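Local coordinates for protein yersinopine synthase (Yersinia pestis, PDB 6C4M) that catalyses the NADPH-dependent reductive condensation of pyruvate with an amino-acid-derived intermediate, the last step in making the metallophore yersinopine, at residues L26-G31 / G50-P55. Residues are numbered along the deposited sequence; the frame is centred on the assembly and turned at random.
Sequences LILGAG and GLYNRP. With NAP (NADP nicotinamide-adenine-dinucleotide phosphate), chain B.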
ATOM      1  N   LEU A  26      26.996  31.419  18.690  1.00 31.67           N
ATOM      2  CA  LEU A  26      27.609  30.156  19.095  1.00 31.11           C
ATOM      3  C   LEU A  26      26.620  29.026  18.807  1.00 28.38           C
ATOM      4  O   LEU A  26      25.532  28.973  19.395  1.00 29.56           O
ATOM      5  CB  LEU A  26      28.023  30.188  20.568  1.00 27.49           C
ATOM      6  CG  LEU A  26      28.470  28.822  21.138  1.00 31.50           C
ATOM      7  CD1 LEU A  26      29.557  28.194  20.258  1.00 29.98           C
ATOM      8  CD2 LEU A  26      28.965  28.930  22.593  1.00 29.17           C
ATOM      9  N   ILE A  27      26.989  28.139  17.886  1.00 28.49           N
ATOM     10  CA  ILE A  27      26.154  26.988  17.530  1.00 28.91           C
ATOM     11  C   ILE A  27      26.552  25.796  18.405  1.00 30.81           C
ATOM     12  O   ILE A  27      27.684  25.301  18.310  1.00 29.03           O
ATOM     13  CB  ILE A  27      26.297  26.633  16.040  1.00 28.26           C
ATOM     14  CG1 ILE A  27      25.897  27.837  15.158  1.00 30.27           C
ATOM     15  CG2 ILE A  27      25.436  25.385  15.674  1.00 32.50           C
ATOM     16  CD1 ILE A  27      26.093  27.616  13.702  1.00 32.49           C
ATOM     17  N   LEU A  28      25.611  25.293  19.217  1.00 30.04           N
ATOM     18  CA  LEU A  28      25.885  24.163  20.115  1.00 32.88           C
ATOM     19  C   LEU A  28      25.443  22.869  19.442  1.00 29.48           C
ATOM     20  O   LEU A  28      24.243  22.573  19.337  1.00 25.51           O
ATOM     21  CB  LEU A  28      25.189  24.318  21.458  1.00 28.08           C
ATOM     22  CG  LEU A  28      25.580  25.578  22.234  1.00 27.91           C
ATOM     23  CD1 LEU A  28      24.768  25.633  23.513  1.00 34.30           C
ATOM     24  CD2 LEU A  28      27.099  25.649  22.568  1.00 30.14           C
ATOM     25  N   GLY A  29      26.422  22.090  19.015  1.00 29.99           N
ATOM     26  CA  GLY A  29      26.166  20.848  18.330  1.00 31.20           C
ATOM     27  C   GLY A  29      26.584  21.029  16.892  1.00 35.06           C
ATOM     28  O   GLY A  29      26.225  22.034  16.270  1.00 35.91           O
ATOM     29  N   ALA A  30      27.384  20.093  16.380  1.00 33.79           N
ATOM     30  CA  ALA A  30      27.963  20.187  15.050  1.00 33.97           C
ATOM     31  C   ALA A  30      27.613  18.964  14.210  1.00 35.85           C
ATOM     32  O   ALA A  30      28.493  18.348  13.599  1.00 36.28           O
ATOM     33  CB  ALA A  30      29.480  20.342  15.155  1.00 36.58           C
ATOM     34  N   GLY A  31      26.334  18.595  14.194  1.00 33.90           N
ATOM     35  CA  GLY A  31      25.818  17.695  13.187  1.00 36.11           C
ATOM     36  C   GLY A  31      25.756  18.377  11.826  1.00 36.53           C
ATOM     37  O   GLY A  31      26.049  19.573  11.682  1.00 34.62           O
ATOM     38  N   GLY A  50      30.839  30.739  16.409  1.00 33.60           N
ATOM     39  CA  GLY A  50      31.398  29.692  17.245  1.00 35.92           C
ATOM     40  C   GLY A  50      30.688  28.367  17.045  1.00 31.12           C
ATOM     41  O   GLY A  50      29.550  28.337  16.563  1.00 29.56           O
ATOM     42  N   LEU A  51      31.350  27.269  17.406  1.00 29.66           N
ATOM     43  CA  LEU A  51      30.821  25.931  17.186  1.00 30.74           C
ATOM     44  C   LEU A  51      31.231  25.062  18.361  1.00 30.48           C
ATOM     45  O   LEU A  51      32.388  25.107  18.770  1.00 32.72           O
ATOM     46  CB  LEU A  51      31.352  25.339  15.875  1.00 34.43           C
ATOM     47  CG  LEU A  51      30.746  24.030  15.387  1.00 34.93           C
ATOM     48  CD1 LEU A  51      29.259  24.195  15.172  1.00 38.05           C
ATOM     49  CD2 LEU A  51      31.421  23.598  14.094  1.00 37.92           C
ATOM     50  N   TYR A  52      30.285  24.286  18.898  1.00 31.20           N
ATOM     51  CA  TYR A  52      30.549  23.314  19.951  1.00 33.67           C
ATOM     52  C   TYR A  52      30.195  21.923  19.443  1.00 33.86           C
ATOM     53  O   TYR A  52      29.197  21.750  18.732  1.00 29.37           O
ATOM     54  CB  TYR A  52      29.740  23.597  21.218  1.00 30.32           C
ATOM     55  CG  TYR A  52      29.614  22.368  22.122  1.00 30.02           C
ATOM     56  CD1 TYR A  52      30.627  22.014  23.020  1.00 32.40           C
ATOM     57  CD2 TYR A  52      28.492  21.564  22.063  1.00 32.94           C
ATOM     58  CE1 TYR A  52      30.520  20.891  23.830  1.00 31.20           C
ATOM     59  CE2 TYR A  52      28.375  20.432  22.850  1.00 28.69           C
ATOM     60  CZ  TYR A  52      29.388  20.114  23.745  1.00 36.52           C
ATOM     61  OH  TYR A  52      29.274  19.005  24.514  1.00 34.87           O
ATOM     62  N   ASN A  53      31.019  20.944  19.805  1.00 34.19           N
ATOM     63  CA  ASN A  53      30.645  19.540  19.678  1.00 30.79           C
ATOM     64  C   ASN A  53      31.295  18.753  20.798  1.00 31.71           C
ATOM     65  O   ASN A  53      32.463  18.973  21.130  1.00 29.52           O
ATOM     66  CB  ASN A  53      31.071  18.949  18.334  1.00 36.85           C
ATOM     67  CG  ASN A  53      30.276  17.702  17.966  1.00 33.68           C
ATOM     68  OD1 ASN A  53      29.365  17.764  17.144  1.00 34.88           O
ATOM     69  ND2 ASN A  53      30.622  16.559  18.570  1.00 31.03           N
ATOM     70  N   ARG A  54      30.527  17.843  21.377  1.00 35.04           N
ATOM     71  CA  ARG A  54      31.043  16.986  22.429  1.00 33.61           C
ATOM     72  C   ARG A  54      32.249  16.206  21.909  1.00 36.43           C
ATOM     73  O   ARG A  54      32.355  15.940  20.701  1.00 35.19           O
ATOM     74  CB  ARG A  54      29.964  16.003  22.885  1.00 32.74           C
ATOM     75  CG  ARG A  54      29.552  15.060  21.777  1.00 32.55           C
ATOM     76  CD  ARG A  54      28.564  13.972  22.234  1.00 34.87           C
ATOM     77  NE  ARG A  54      28.016  13.243  21.083  1.00 43.95           N
ATOM     78  CZ  ARG A  54      27.429  12.047  21.171  1.00 43.10           C
ATOM     79  NH1 ARG A  54      27.311  11.451  22.351  1.00 40.38           N
ATOM     80  NH2 ARG A  54      26.965  11.451  20.079  1.00 33.72           N
ATOM     81  N   PRO A  55      33.147  15.764  22.821  1.00 41.15           N
ATOM     82  CA  PRO A  55      34.363  15.036  22.429  1.00 37.56           C
ATOM     83  C   PRO A  55      34.137  13.565  22.074  1.00 42.23           C
ATOM     84  O   PRO A  55      34.860  12.679  22.522  1.00 40.65           O
ATOM     85  CB  PRO A  55      35.268  15.206  23.655  1.00 45.16           C
ATOM     86  CG  PRO A  55      34.343  15.411  24.806  1.00 40.30           C
ATOM     87  CD  PRO A  55      33.133  16.113  24.253  1.00 38.49           C
TER
HETATM   88  PA  NAP B 501      22.567  15.080  15.042  1.00 40.99           P
HETATM   89  O1A NAP B 501      21.177  15.335  15.480  1.00 47.08           O
HETATM   90  O2A NAP B 501      22.794  13.593  14.661  1.00 49.63           O
HETATM   91  O5B NAP B 501      23.564  15.524  16.271  1.00 36.38           O
HETATM   92  C5B NAP B 501      23.722  16.951  16.428  1.00 36.76           C
HETATM   93  C4B NAP B 501      24.724  17.182  17.576  1.00 39.24           C
HETATM   94  O4B NAP B 501      24.112  16.506  18.838  1.00 37.63           O
HETATM   95  C3B NAP B 501      25.853  16.611  17.353  1.00 37.80           C
HETATM   96  O3B NAP B 501      26.954  17.410  17.891  1.00 34.87           O
HETATM   97  C2B NAP B 501      25.801  15.195  18.189  1.00 35.36           C
HETATM   98  O2B NAP B 501      27.162  14.770  18.546  1.00 38.28           O
HETATM   99  C1B NAP B 501      25.135  15.444  19.258  1.00 37.53           C
HETATM  100  N9A NAP B 501      24.324  14.259  19.542  1.00 36.71           N
HETATM  101  C8A NAP B 501      23.526  13.453  18.822  1.00 35.35           C
HETATM  102  N7A NAP B 501      23.097  12.520  19.685  1.00 35.54           N
HETATM  103  C5A NAP B 501      23.645  12.778  20.915  1.00 37.87           C
HETATM  104  C6A NAP B 501      23.468  12.086  22.087  1.00 39.24           C
HETATM  105  N6A NAP B 501      22.721  10.893  22.488  1.00 39.44           N
HETATM  106  N1A NAP B 501      24.098  12.506  23.199  1.00 40.16           N
HETATM  107  C2A NAP B 501      24.900  13.623  23.162  1.00 39.74           C
HETATM  108  N3A NAP B 501      25.070  14.306  21.994  1.00 39.37           N
HETATM  109  C4A NAP B 501      24.422  13.869  20.855  1.00 37.37           C
HETATM  110  O3  NAP B 501      22.855  16.023  13.711  1.00 47.03           O
HETATM  111  PN  NAP B 501      21.853  16.932  12.826  1.00 41.30           P
HETATM  112  O1N NAP B 501      22.669  18.079  12.417  1.00 42.54           O
HETATM  113  O2N NAP B 501      21.423  16.034  11.641  1.00 39.81           O
HETATM  114  O5D NAP B 501      20.450  17.414  13.591  1.00 43.31           O
HETATM  115  C5D NAP B 501      20.351  18.720  14.219  1.00 43.10           C
HETATM  116  C4D NAP B 501      18.923  18.821  14.790  1.00 41.94           C
HETATM  117  O4D NAP B 501      17.861  18.749  13.599  1.00 37.80           O
HETATM  118  C3D NAP B 501      18.591  17.838  15.601  1.00 44.95           C
HETATM  119  O3D NAP B 501      17.552  18.411  16.535  1.00 47.24           O
HETATM  120  C2D NAP B 501      17.869  16.783  14.756  1.00 47.80           C
HETATM  121  O2D NAP B 501      16.941  16.177  15.525  1.00 45.56           O
HETATM  122  C1D NAP B 501      17.142  17.667  13.724  1.00 44.57           C
HETATM  123  N1N NAP B 501      16.976  17.058  12.382  1.00 44.62           N
HETATM  124  C2N NAP B 501      17.922  17.162  11.423  1.00 41.43           C
HETATM  125  C3N NAP B 501      17.681  16.584  10.155  1.00 45.94           C
HETATM  126  C7N NAP B 501      18.736  16.673   9.032  1.00 43.32           C
HETATM  127  O7N NAP B 501      18.432  16.646   7.906  1.00 49.85           O
HETATM  128  N7N NAP B 501      20.113  16.793   9.431  1.00 38.15           N
HETATM  129  C4N NAP B 501      16.514  15.919   9.904  1.00 48.05           C
HETATM  130  C5N NAP B 501      15.582  15.815  10.864  1.00 50.45           C
HETATM  131  C6N NAP B 501      15.805  16.396  12.117  1.00 48.80           C
HETATM  132  P2B NAP B 501      28.084  13.872  17.437  1.00 42.89           P
HETATM  133  O1X NAP B 501      27.634  12.431  17.553  1.00 43.55           O
HETATM  134  O2X NAP B 501      27.843  14.362  16.049  1.00 37.57           O
HETATM  135  O3X NAP B 501      29.539  13.961  17.837  1.00 40.43           O
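Asn53 OD1 is gripped by three donors: the backbone N of Ala30, the adenosine ribose hydroxyl O3B of NADP and the amine of Lys58. The approach of O3B to OD1, 2.5 Å, is unusually short, and its exact length is doubtful. Ala30 shares one N-H between two acceptors. Its N lies 3.2 Å from Asn53 OD1 and 3.1 Å from O3B, and both legs are bent (137° and 150°). Asn53 CG is anti to its backbone N (chi1 -159°), which puts CG on the side of Ala30 and the cofactor. Its ND2 has two acceptors: Arg54 O, on an in-plane lone pair at 2.8 Å, and phosphate oxygen O3X of NADP. These bonds fix the rotation of the amide. Arg54 NH2 holds phosphate oxygen O1X at 2.8 Å, while its guanidinium lays one face over adenine N3A. Leading up to this site, strands 26-28 and 50-52 run parallel. Two backbone bonds join them, Ile27 N to Gly50 O and Tyr52 N to Ile27 O; Gly29 N to Tyr52 O continues the ladder into the turn. On one face of the sheet, Leu51 CD1 fits between Ile27 CB and Ala30 CB, 3.9 Å from each. On the other, Leu28 CD2 packs on Tyr52 CB at 3.6 Å. Leu26 CD1 lies 3.4 Å from Gly50 C. This is the first beta-alpha-beta unit of a Rossmann-type fold, with helix 32-44 as the crossover. Gly29 and Gly31 fit its glycine-rich turn, close against the cofactor. Contacts of Asn53 and Arg54 with the 2'-phosphate are consistent with the enzyme's use of NADPH.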